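Local coordinates for nucleoprotein (PDB 6M7D) that coats the Sendai virus RNA genome as a helical nucleocapsid, one copy per six ribonucleotides, shielding it from nucleases and presenting it as template for transcription and replication, at residues Q348-L357 with G406-G414; A181-F192 with G213-R224. All coordinates share one frame; numbering follows the deposited sequence.

Contacts 1 and 2 lie on the same bound RNA but do not touch; their centres are about 24 Å apart. Both are partly buried. Contact 2 sits nearer the centre of the chain and joins two helices, 188-202 and 213-225. Contact 1 lies farther out and pairs two loops, one of them at the start of the predicted Ntail. Their chemistry differs accordingly. Contact 2 combines apolar packing over glycines with a salt-bridge network beside it. Contact 1 rests on hydrogen bonds between threonines and the backbone, with little apolar packing. Both hold RNA-binding positions: three in contact 1 (Tyr-350, Arg-354, Tyr-356), one in contact 2 (Lys-190).

Contact 1 of 2, residues Q348-L357 with G406-G414; sequences QQYVTGRTYL and GAYHKPTGG. With nucleotides of chain B.
Thr-412 joins the two loops through both its side chain and its backbone. Its hydroxyl donates to Gln-348 O, with OG1 2.6 Å from that oxygen and above the carbonyl plane. A chi1 of -58° sets OG1 beside the backbone N of Thr-412, anti to its carbonyl carbon, and turns it to this acceptor. Its carbonyl is used too: Gly-353 N donates to Thr-412 O, from above the carbonyl plane. Thr-352 adds two weak bonds: its N gives to Thr-412 O, and its OG1 receives Thr-412 N. Apolar contact is modest: Leu-357 CD2 meets Pro-411 CB at 3.6 Å, crossing the proline at about a right angle. The Gln-348 amide lies obliquely by the His-409 ring, the planes 31° apart, with NE2 held by Val-341 O of helix 330-343.

The same loop faces RNA. Arg-354 grips Val-351 O side-on with NE and NH2, and its NH1 donates to Tyr-356 OH at 3.0 Å. All three partner bonds lie near the guanidinium plane, which fixes its rotation and leaves one face over U3 of chain B, NH2 3.4 Å from C5. Tyr-350 OH stands 2.8 Å from U3 OP2 and also bonds Ser-268. Val-351 N donates to U3 O2' at 3.3 Å, and the methyls of Val-351 touch the same nucleotide.

Val-351 is thus shared: its carbonyl orients Arg-354, its N-H meets the ribose, and CG1 touches Thr-412 O. The early Ntail segment therefore packs, by bonds of backbone groups and threonine hydroxyls, on the loop that binds RNA.

Contact 2 of 2, residues A181-F192 with G213-R224; sequences AITSSAGLRKGF and GETVEGIGSVMR. With nucleotides of chain B.
The axes of segments 188-192 and 213-224 approach to 9.5 Å at 114°, and Leu-188 meets Val-216 between them. Ala-181, at the end of helix 163-181, lies against Gly-220, with a CA-CA distance of 4.5 Å, and the turn that leads to Gly-187 follows it.

Leu-188 is a knob set in a hole of Val-216, Glu-217, Gly-220 and Arg-224. Its CG lies 3.8 Å from Val-216 CG1, and the two side chains run alongside one another, pointing opposite ways. One turn farther along the helix, Phe-192 has CG anti to its backbone N (chi1 173°), which carries the ring over to Val-216. Val-216 CG2 sits over the ring centre, 3.3 Å from the centroid, a CH-pi contact. Helix 163-181 also packs on the ring, through Ile-176 and Val-177. Gly-220 has no side chain, and both Leu-188 CD2 and Ala-181 CB come up to its CA, the latter to 3.6 Å. Ile-182 CD1 rests on the backbone of Met-223, with the Met-223 CB a little farther off.

Polar groups bound the apolar patch. Ala-181 O takes two donors from opposite faces of its carbonyl plane, Ser-185 OG at 2.8 Å and Arg-224 NE at 3.1 Å. That oxygen lies near the Arg-224 guanidinium plane. Arg-189 bends at chi3 (-54°), and one guanidinium face lies over Gly-213 CA. Its NE forms a salt bridge to Glu-217 OE1, an atom whose position is less certain; a long one runs from NH1 to Glu-214 OE2.

The RNA side is the turn itself: Ser-184 OG donates to U4 OP1 of chain B at 3.1 Å. Lys-190, an RNA-binding residue, points away from helix 213-224. The contact thus backs an RNA-facing turn with an apolar helix junction, and Glu-217, and more weakly Glu-214, probably offset the charge of Arg-189.

Contact 1 of 2, residues Q348-L357 with G406-G414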
# COMPACT_ATOMS: atom_id res chain seq x y z
N GLN A 348 -5.05 12.06 15.12
CA GLN A 348 -6.21 12.00 15.98
C GLN A 348 -7.35 11.20 15.38
O GLN A 348 -8.34 10.95 16.07
CB GLN A 348 -6.67 13.41 16.33
CG GLN A 348 -5.67 14.15 17.16
CD GLN A 348 -5.90 15.63 17.17
OE1 GLN A 348 -6.95 16.11 16.75
NE2 GLN A 348 -4.92 16.38 17.64
N GLN A 349 -7.25 10.81 14.12
CA GLN A 349 -8.19 9.89 13.50
C GLN A 349 -7.61 8.49 13.38
O GLN A 349 -8.31 7.58 12.94
CB GLN A 349 -8.60 10.40 12.12
CG GLN A 349 -9.79 11.33 12.15
CD GLN A 349 -9.46 12.67 12.76
OE1 GLN A 349 -8.42 13.26 12.45
NE2 GLN A 349 -10.33 13.17 13.62
N TYR A 350 -6.36 8.32 13.76
CA TYR A 350 -5.77 7.00 13.86
C TYR A 350 -6.33 6.27 15.07
O TYR A 350 -6.47 6.86 16.15
CB TYR A 350 -4.25 7.13 13.98
CG TYR A 350 -3.50 5.84 14.02
CD1 TYR A 350 -3.46 5.01 12.92
CD2 TYR A 350 -2.80 5.46 15.15
CE1 TYR A 350 -2.77 3.84 12.94
CE2 TYR A 350 -2.09 4.29 15.18
CZ TYR A 350 -2.08 3.49 14.07
OH TYR A 350 -1.38 2.32 14.09
N VAL A 351 -6.65 5.00 14.90
CA VAL A 351 -7.27 4.22 15.97
C VAL A 351 -6.19 3.94 17.02
O VAL A 351 -5.31 3.11 16.82
CB VAL A 351 -7.90 2.93 15.45
CG1 VAL A 351 -8.32 2.05 16.61
CG2 VAL A 351 -9.09 3.26 14.59
N THR A 352 -6.25 4.67 18.13
CA THR A 352 -5.40 4.44 19.27
C THR A 352 -6.14 3.82 20.44
O THR A 352 -5.53 3.52 21.46
CB THR A 352 -4.74 5.75 19.72
OG1 THR A 352 -5.74 6.67 20.16
CG2 THR A 352 -3.99 6.37 18.58
N GLY A 353 -7.45 3.61 20.31
CA GLY A 353 -8.20 3.00 21.38
C GLY A 353 -8.09 1.50 21.29
O GLY A 353 -8.83 0.85 20.55
N ARG A 354 -7.16 0.95 22.05
CA ARG A 354 -6.80 -0.46 21.98
C ARG A 354 -6.65 -0.99 23.39
O ARG A 354 -6.46 -0.23 24.34
CB ARG A 354 -5.50 -0.66 21.19
CG ARG A 354 -5.59 -0.09 19.80
CD ARG A 354 -4.34 -0.28 19.02
NE ARG A 354 -4.33 0.60 17.87
CZ ARG A 354 -3.43 0.56 16.90
NH1 ARG A 354 -2.45 -0.32 16.94
NH2 ARG A 354 -3.51 1.41 15.90
N THR A 355 -6.76 -2.31 23.52
CA THR A 355 -6.73 -2.92 24.84
C THR A 355 -5.41 -2.64 25.54
O THR A 355 -5.36 -2.53 26.77
CB THR A 355 -6.97 -4.42 24.74
OG1 THR A 355 -5.90 -5.04 24.02
CG2 THR A 355 -8.28 -4.69 24.04
N TYR A 356 -4.33 -2.51 24.78
CA TYR A 356 -3.01 -2.34 25.35
C TYR A 356 -2.58 -0.89 25.44
O TYR A 356 -1.43 -0.62 25.80
CB TYR A 356 -1.97 -3.12 24.54
CG TYR A 356 -2.06 -2.96 23.05
CD1 TYR A 356 -2.78 -3.85 22.29
CD2 TYR A 356 -1.40 -1.93 22.40
CE1 TYR A 356 -2.86 -3.72 20.93
CE2 TYR A 356 -1.47 -1.79 21.04
CZ TYR A 356 -2.20 -2.69 20.31
OH TYR A 356 -2.28 -2.58 18.95
N LEU A 357 -3.47 0.05 25.14
CA LEU A 357 -3.13 1.46 25.30
C LEU A 357 -2.93 1.75 26.77
O LEU A 357 -3.88 1.77 27.55
CB LEU A 357 -4.21 2.36 24.72
CG LEU A 357 -3.91 3.84 24.94
CD1 LEU A 357 -2.96 4.37 23.89
CD2 LEU A 357 -5.17 4.64 24.96
N GLY A 406 -5.61 21.74 30.52
CA GLY A 406 -6.05 20.43 31.02
C GLY A 406 -7.08 19.74 30.13
O GLY A 406 -8.06 19.20 30.69
N ALA A 407 -6.89 19.78 28.81
CA ALA A 407 -7.83 19.10 27.89
C ALA A 407 -7.08 17.95 27.20
O ALA A 407 -6.04 18.23 26.57
CB ALA A 407 -8.36 20.09 26.88
N TYR A 408 -7.59 16.72 27.30
CA TYR A 408 -6.88 15.60 26.70
C TYR A 408 -7.67 15.06 25.53
O TYR A 408 -8.89 15.20 25.46
CB TYR A 408 -6.65 14.48 27.72
CG TYR A 408 -5.48 14.72 28.65
CD1 TYR A 408 -4.30 15.27 28.18
CD2 TYR A 408 -5.57 14.42 30.00
CE1 TYR A 408 -3.23 15.49 29.03
CE2 TYR A 408 -4.52 14.63 30.85
CZ TYR A 408 -3.35 15.17 30.36
OH TYR A 408 -2.30 15.38 31.22
N HIS A 409 -6.96 14.44 24.60
CA HIS A 409 -7.56 13.77 23.46
C HIS A 409 -7.98 12.37 23.88
O HIS A 409 -7.18 11.63 24.47
CB HIS A 409 -6.57 13.69 22.29
CG HIS A 409 -6.16 15.02 21.76
ND1 HIS A 409 -6.95 15.76 20.91
CD2 HIS A 409 -5.04 15.75 21.96
CE1 HIS A 409 -6.33 16.89 20.61
NE2 HIS A 409 -5.17 16.91 21.23
N LYS A 410 -9.20 12.02 23.59
CA LYS A 410 -9.60 10.66 23.90
C LYS A 410 -9.06 9.72 22.83
O LYS A 410 -9.05 10.07 21.65
CB LYS A 410 -11.12 10.55 23.97
CG LYS A 410 -11.77 11.51 24.94
CD LYS A 410 -11.08 11.48 26.30
CE LYS A 410 -10.79 12.88 26.80
NZ LYS A 410 -9.98 12.87 28.05
N PRO A 411 -8.58 8.54 23.22
CA PRO A 411 -8.08 7.59 22.22
C PRO A 411 -9.16 7.21 21.22
O PRO A 411 -10.27 6.82 21.59
CB PRO A 411 -7.64 6.39 23.07
CG PRO A 411 -8.24 6.60 24.41
CD PRO A 411 -8.37 8.07 24.59
N THR A 412 -8.82 7.33 19.94
CA THR A 412 -9.76 7.04 18.87
C THR A 412 -10.01 5.55 18.78
O THR A 412 -9.07 4.75 18.71
CB THR A 412 -9.23 7.58 17.54
OG1 THR A 412 -9.01 8.99 17.65
CG2 THR A 412 -10.21 7.32 16.42
N GLY A 413 -11.28 5.17 18.78
CA GLY A 413 -11.67 3.77 18.75
C GLY A 413 -11.94 3.29 17.33
O GLY A 413 -12.19 4.08 16.43
N GLY A 414 -11.90 1.98 17.16
CA GLY A 414 -12.13 1.38 15.86
C GLY A 414 -13.59 1.28 15.49
O GLY A 414 -14.46 1.32 16.35
P U B 3 -2.16 0.35 11.15
OP1 U B 3 -1.02 1.01 10.51
OP2 U B 3 -2.15 0.13 12.60
O5' U B 3 -3.45 1.18 10.76
C5' U B 3 -3.99 1.11 9.45
C4' U B 3 -5.43 1.54 9.43
O4' U B 3 -6.22 0.64 10.24
C3' U B 3 -5.68 2.94 9.96
O3' U B 3 -6.71 3.55 9.20
C2' U B 3 -6.17 2.69 11.38
O2' U B 3 -6.97 3.71 11.91
C1' U B 3 -6.94 1.39 11.21
N1 U B 3 -7.03 0.60 12.45
C2 U B 3 -8.26 0.19 12.89
O2 U B 3 -9.29 0.43 12.29
N3 U B 3 -8.26 -0.51 14.05
C4 U B 3 -7.17 -0.83 14.82
O4 U B 3 -7.33 -1.47 15.86
C5 U B 3 -5.93 -0.38 14.31
C6 U B 3 -5.91 0.31 13.17
P U B 4 -6.34 4.54 8.00
OP1 U B 4 -7.58 4.83 7.27
OP2 U B 4 -5.15 4.00 7.31
O5' U B 4 -5.86 5.86 8.72
C5' U B 4 -6.78 6.70 9.38
C4' U B 4 -6.15 8.02 9.75
O4' U B 4 -5.02 7.81 10.62
C3' U B 4 -5.56 8.83 8.62
O3' U B 4 -6.52 9.48 7.81
C2' U B 4 -4.68 9.80 9.38
O2' U B 4 -5.48 10.77 10.02
C1' U B 4 -4.12 8.89 10.47
N1 U B 4 -2.76 8.37 10.16
C2 U B 4 -1.68 9.24 10.24
O2 U B 4 -1.75 10.41 10.51
N3 U B 4 -0.46 8.69 9.97
C4 U B 4 -0.22 7.40 9.64
O4 U B 4 0.94 7.06 9.43
C5 U B 4 -1.37 6.56 9.58
C6 U B 4 -2.57 7.06 9.84

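Contact 2 of 2, residues A181-F192 with G213-R224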
# COMPACT_ATOMS: atom_id res chain seq x y z
N ALA A 181 -6.47 -1.17 0.38
CA ALA A 181 -7.31 -2.36 0.30
C ALA A 181 -7.04 -3.31 1.46
O ALA A 181 -7.97 -3.91 2.02
CB ALA A 181 -7.08 -3.07 -1.03
N ILE A 182 -5.78 -3.45 1.85
CA ILE A 182 -5.37 -4.45 2.83
C ILE A 182 -5.48 -3.92 4.25
O ILE A 182 -6.05 -4.58 5.12
CB ILE A 182 -3.93 -4.92 2.53
CG1 ILE A 182 -3.81 -5.42 1.09
CG2 ILE A 182 -3.51 -6.00 3.49
CD1 ILE A 182 -4.80 -6.47 0.73
N THR A 183 -4.95 -2.73 4.51
CA THR A 183 -4.73 -2.31 5.88
C THR A 183 -5.88 -1.45 6.39
O THR A 183 -6.12 -1.40 7.60
CB THR A 183 -3.40 -1.57 6.01
OG1 THR A 183 -3.30 -0.60 4.97
CG2 THR A 183 -2.26 -2.56 5.89
N SER A 184 -6.57 -0.75 5.51
CA SER A 184 -7.76 0.01 5.90
C SER A 184 -8.88 -0.35 4.93
O SER A 184 -9.18 0.39 3.99
CB SER A 184 -7.49 1.50 5.90
OG SER A 184 -8.70 2.22 5.91
N SER A 185 -9.54 -1.47 5.18
CA SER A 185 -10.57 -1.92 4.26
C SER A 185 -11.85 -1.12 4.37
O SER A 185 -12.63 -1.08 3.42
CB SER A 185 -10.85 -3.40 4.49
OG SER A 185 -9.70 -4.18 4.17
N ALA A 186 -12.08 -0.48 5.52
CA ALA A 186 -13.30 0.30 5.71
C ALA A 186 -13.16 1.71 5.14
O ALA A 186 -14.14 2.31 4.70
CB ALA A 186 -13.67 0.36 7.19
N GLY A 187 -11.94 2.25 5.16
CA GLY A 187 -11.70 3.55 4.57
C GLY A 187 -11.09 3.44 3.19
O GLY A 187 -10.31 4.30 2.79
N LEU A 188 -11.46 2.39 2.46
CA LEU A 188 -10.86 2.14 1.15
C LEU A 188 -11.45 3.04 0.07
O LEU A 188 -10.71 3.52 -0.79
CB LEU A 188 -11.05 0.68 0.76
CG LEU A 188 -10.84 0.34 -0.72
CD1 LEU A 188 -9.41 0.59 -1.14
CD2 LEU A 188 -11.23 -1.09 -0.99
N ARG A 189 -12.76 3.28 0.09
CA ARG A 189 -13.36 4.10 -0.95
C ARG A 189 -12.98 5.57 -0.78
O ARG A 189 -12.53 6.22 -1.73
CB ARG A 189 -14.88 3.92 -0.92
CG ARG A 189 -15.64 4.86 -1.81
CD ARG A 189 -17.12 4.76 -1.51
NE ARG A 189 -17.59 3.38 -1.59
CZ ARG A 189 -18.54 2.97 -2.41
NH1 ARG A 189 -19.13 3.83 -3.23
NH2 ARG A 189 -18.90 1.69 -2.42
N LYS A 190 -13.16 6.09 0.43
CA LYS A 190 -12.76 7.46 0.73
C LYS A 190 -11.27 7.66 0.48
O LYS A 190 -10.86 8.64 -0.15
CB LYS A 190 -13.13 7.78 2.17
CG LYS A 190 -12.79 9.18 2.61
CD LYS A 190 -12.24 9.19 4.02
CE LYS A 190 -11.45 10.46 4.28
NZ LYS A 190 -10.32 10.62 3.31
N GLY A 191 -10.45 6.73 0.97
CA GLY A 191 -9.02 6.85 0.78
C GLY A 191 -8.62 6.71 -0.67
O GLY A 191 -7.66 7.34 -1.13
N PHE A 192 -9.35 5.89 -1.43
CA PHE A 192 -9.08 5.76 -2.85
C PHE A 192 -9.30 7.08 -3.56
O PHE A 192 -8.47 7.50 -4.36
CB PHE A 192 -9.96 4.69 -3.48
CG PHE A 192 -9.85 4.64 -4.98
CD1 PHE A 192 -10.68 5.39 -5.79
CD2 PHE A 192 -8.89 3.85 -5.59
CE1 PHE A 192 -10.56 5.36 -7.15
CE2 PHE A 192 -8.77 3.82 -6.95
CZ PHE A 192 -9.60 4.57 -7.73
N GLY A 213 -16.99 3.70 -6.99
CA GLY A 213 -16.76 3.14 -5.67
C GLY A 213 -16.92 1.63 -5.65
O GLY A 213 -16.18 0.93 -4.96
N GLU A 214 -17.87 1.12 -6.42
CA GLU A 214 -18.11 -0.32 -6.46
C GLU A 214 -16.92 -1.06 -7.07
O GLU A 214 -16.53 -2.13 -6.59
CB GLU A 214 -19.38 -0.62 -7.24
CG GLU A 214 -20.61 0.09 -6.70
CD GLU A 214 -20.78 1.48 -7.27
OE1 GLU A 214 -21.43 1.62 -8.33
OE2 GLU A 214 -20.27 2.45 -6.67
N THR A 215 -16.34 -0.50 -8.14
CA THR A 215 -15.13 -1.07 -8.70
C THR A 215 -14.00 -1.07 -7.68
O THR A 215 -13.25 -2.05 -7.57
CB THR A 215 -14.71 -0.29 -9.94
OG1 THR A 215 -15.76 -0.36 -10.92
CG2 THR A 215 -13.43 -0.85 -10.53
N VAL A 216 -13.87 0.04 -6.96
CA VAL A 216 -12.79 0.17 -5.93
C VAL A 216 -13.03 -0.88 -4.84
O VAL A 216 -12.05 -1.55 -4.45
CB VAL A 216 -12.77 1.59 -5.33
CG1 VAL A 216 -11.84 1.69 -4.13
CG2 VAL A 216 -12.41 2.63 -6.38
N GLU A 217 -14.28 -1.05 -4.41
CA GLU A 217 -14.62 -2.04 -3.36
C GLU A 217 -14.34 -3.46 -3.89
O GLU A 217 -13.74 -4.25 -3.14
CB GLU A 217 -16.09 -1.90 -2.96
CG GLU A 217 -16.43 -0.51 -2.45
CD GLU A 217 -15.64 -0.08 -1.23
OE1 GLU A 217 -15.63 1.13 -0.93
OE2 GLU A 217 -15.05 -0.96 -0.57
N GLY A 218 -14.74 -3.73 -5.13
CA GLY A 218 -14.54 -5.06 -5.74
C GLY A 218 -13.06 -5.40 -5.89
O GLY A 218 -12.68 -6.54 -5.56
N ILE A 219 -12.26 -4.44 -6.36
CA ILE A 219 -10.80 -4.64 -6.55
C ILE A 219 -10.15 -4.87 -5.18
O ILE A 219 -9.29 -5.77 -5.07
CB ILE A 219 -10.16 -3.47 -7.31
CG1 ILE A 219 -10.75 -3.32 -8.71
CG2 ILE A 219 -8.64 -3.61 -7.35
CD1 ILE A 219 -10.07 -2.27 -9.56
N GLY A 220 -10.57 -4.10 -4.17
CA GLY A 220 -10.01 -4.22 -2.83
C GLY A 220 -10.30 -5.56 -2.19
O GLY A 220 -9.46 -6.10 -1.48
N SER A 221 -11.49 -6.10 -2.43
CA SER A 221 -11.81 -7.43 -1.93
C SER A 221 -10.94 -8.49 -2.59
O SER A 221 -10.43 -9.39 -1.91
CB SER A 221 -13.29 -7.72 -2.17
OG SER A 221 -13.46 -8.48 -3.34
N VAL A 222 -10.75 -8.39 -3.91
CA VAL A 222 -9.87 -9.33 -4.59
C VAL A 222 -8.44 -9.22 -4.06
O VAL A 222 -7.73 -10.22 -3.95
CB VAL A 222 -9.93 -9.11 -6.11
CG1 VAL A 222 -8.98 -10.03 -6.81
CG2 VAL A 222 -11.32 -9.36 -6.60
N MET A 223 -8.01 -8.01 -3.72
CA MET A 223 -6.67 -7.84 -3.17
C MET A 223 -6.57 -8.40 -1.77
O MET A 223 -5.53 -8.96 -1.39
CB MET A 223 -6.29 -6.37 -3.17
CG MET A 223 -5.97 -5.82 -4.52
SD MET A 223 -5.75 -4.06 -4.47
CE MET A 223 -5.01 -3.81 -6.06
N ARG A 224 -7.62 -8.24 -0.97
CA ARG A 224 -7.62 -8.80 0.38
C ARG A 224 -7.57 -10.32 0.34
O ARG A 224 -6.95 -10.95 1.20
CB ARG A 224 -8.86 -8.34 1.13
CG ARG A 224 -8.66 -7.09 1.93
CD ARG A 224 -9.94 -6.67 2.59
NE ARG A 224 -10.58 -5.57 1.88
CZ ARG A 224 -11.79 -5.64 1.33
NH1 ARG A 224 -12.49 -6.76 1.41
NH2 ARG A 224 -12.29 -4.59 0.71
P U B 2 -1.21 -4.17 14.38
OP1 U B 2 0.10 -3.52 14.20
OP2 U B 2 -2.03 -3.92 15.58
O5' U B 2 -2.10 -3.75 13.14
C5' U B 2 -1.61 -3.83 11.82
C4' U B 2 -2.69 -3.42 10.85
O4' U B 2 -3.84 -4.26 11.02
C3' U B 2 -3.23 -2.02 11.06
O3' U B 2 -2.41 -1.05 10.44
C2' U B 2 -4.63 -2.10 10.46
O2' U B 2 -4.57 -1.97 9.05
C1' U B 2 -5.01 -3.54 10.77
N1 U B 2 -5.93 -3.71 11.91
C2 U B 2 -7.28 -3.51 11.71
O2 U B 2 -7.74 -3.14 10.65
N3 U B 2 -8.07 -3.75 12.79
C4 U B 2 -7.65 -4.17 14.02
O4 U B 2 -8.48 -4.35 14.91
C5 U B 2 -6.25 -4.37 14.14
C6 U B 2 -5.46 -4.15 13.11
P U B 4 -6.34 4.54 8.00
OP1 U B 4 -7.58 4.83 7.27
OP2 U B 4 -5.15 4.00 7.31
O5' U B 4 -5.86 5.86 8.72
C5' U B 4 -6.78 6.70 9.38
C4' U B 4 -6.15 8.02 9.75
O4' U B 4 -5.02 7.81 10.62
C3' U B 4 -5.56 8.83 8.62
O3' U B 4 -6.52 9.48 7.81
C2' U B 4 -4.68 9.80 9.38
O2' U B 4 -5.48 10.77 10.02
C1' U B 4 -4.12 8.89 10.47
N1 U B 4 -2.76 8.37 10.16
C2 U B 4 -1.68 9.24 10.24
O2 U B 4 -1.75 10.41 10.51
N3 U B 4 -0.46 8.69 9.97
C4 U B 4 -0.22 7.40 9.64
O4 U B 4 0.94 7.06 9.43
C5 U B 4 -1.37 6.56 9.58
C6 U B 4 -2.57 7.06 9.84
P U B 3 -2.16 0.35 11.15
OP1 U B 3 -1.02 1.01 10.51
OP2 U B 3 -2.15 0.13 12.60
O5' U B 3 -3.45 1.18 10.76
C5' U B 3 -3.99 1.11 9.45
C4' U B 3 -5.43 1.54 9.43
O4' U B 3 -6.22 0.64 10.24
C3' U B 3 -5.68 2.94 9.96
O3' U B 3 -6.71 3.55 9.20
C2' U B 3 -6.17 2.69 11.38
O2' U B 3 -6.97 3.71 11.91
C1' U B 3 -6.94 1.39 11.21
N1 U B 3 -7.03 0.60 12.45
C2 U B 3 -8.26 0.19 12.89
O2 U B 3 -9.29 0.43 12.29
N3 U B 3 -8.26 -0.51 14.05
C4 U B 3 -7.17 -0.83 14.82
O4 U B 3 -7.33 -1.47 15.86
C5 U B 3 -5.93 -0.38 14.31
C6 U B 3 -5.91 0.31 13.17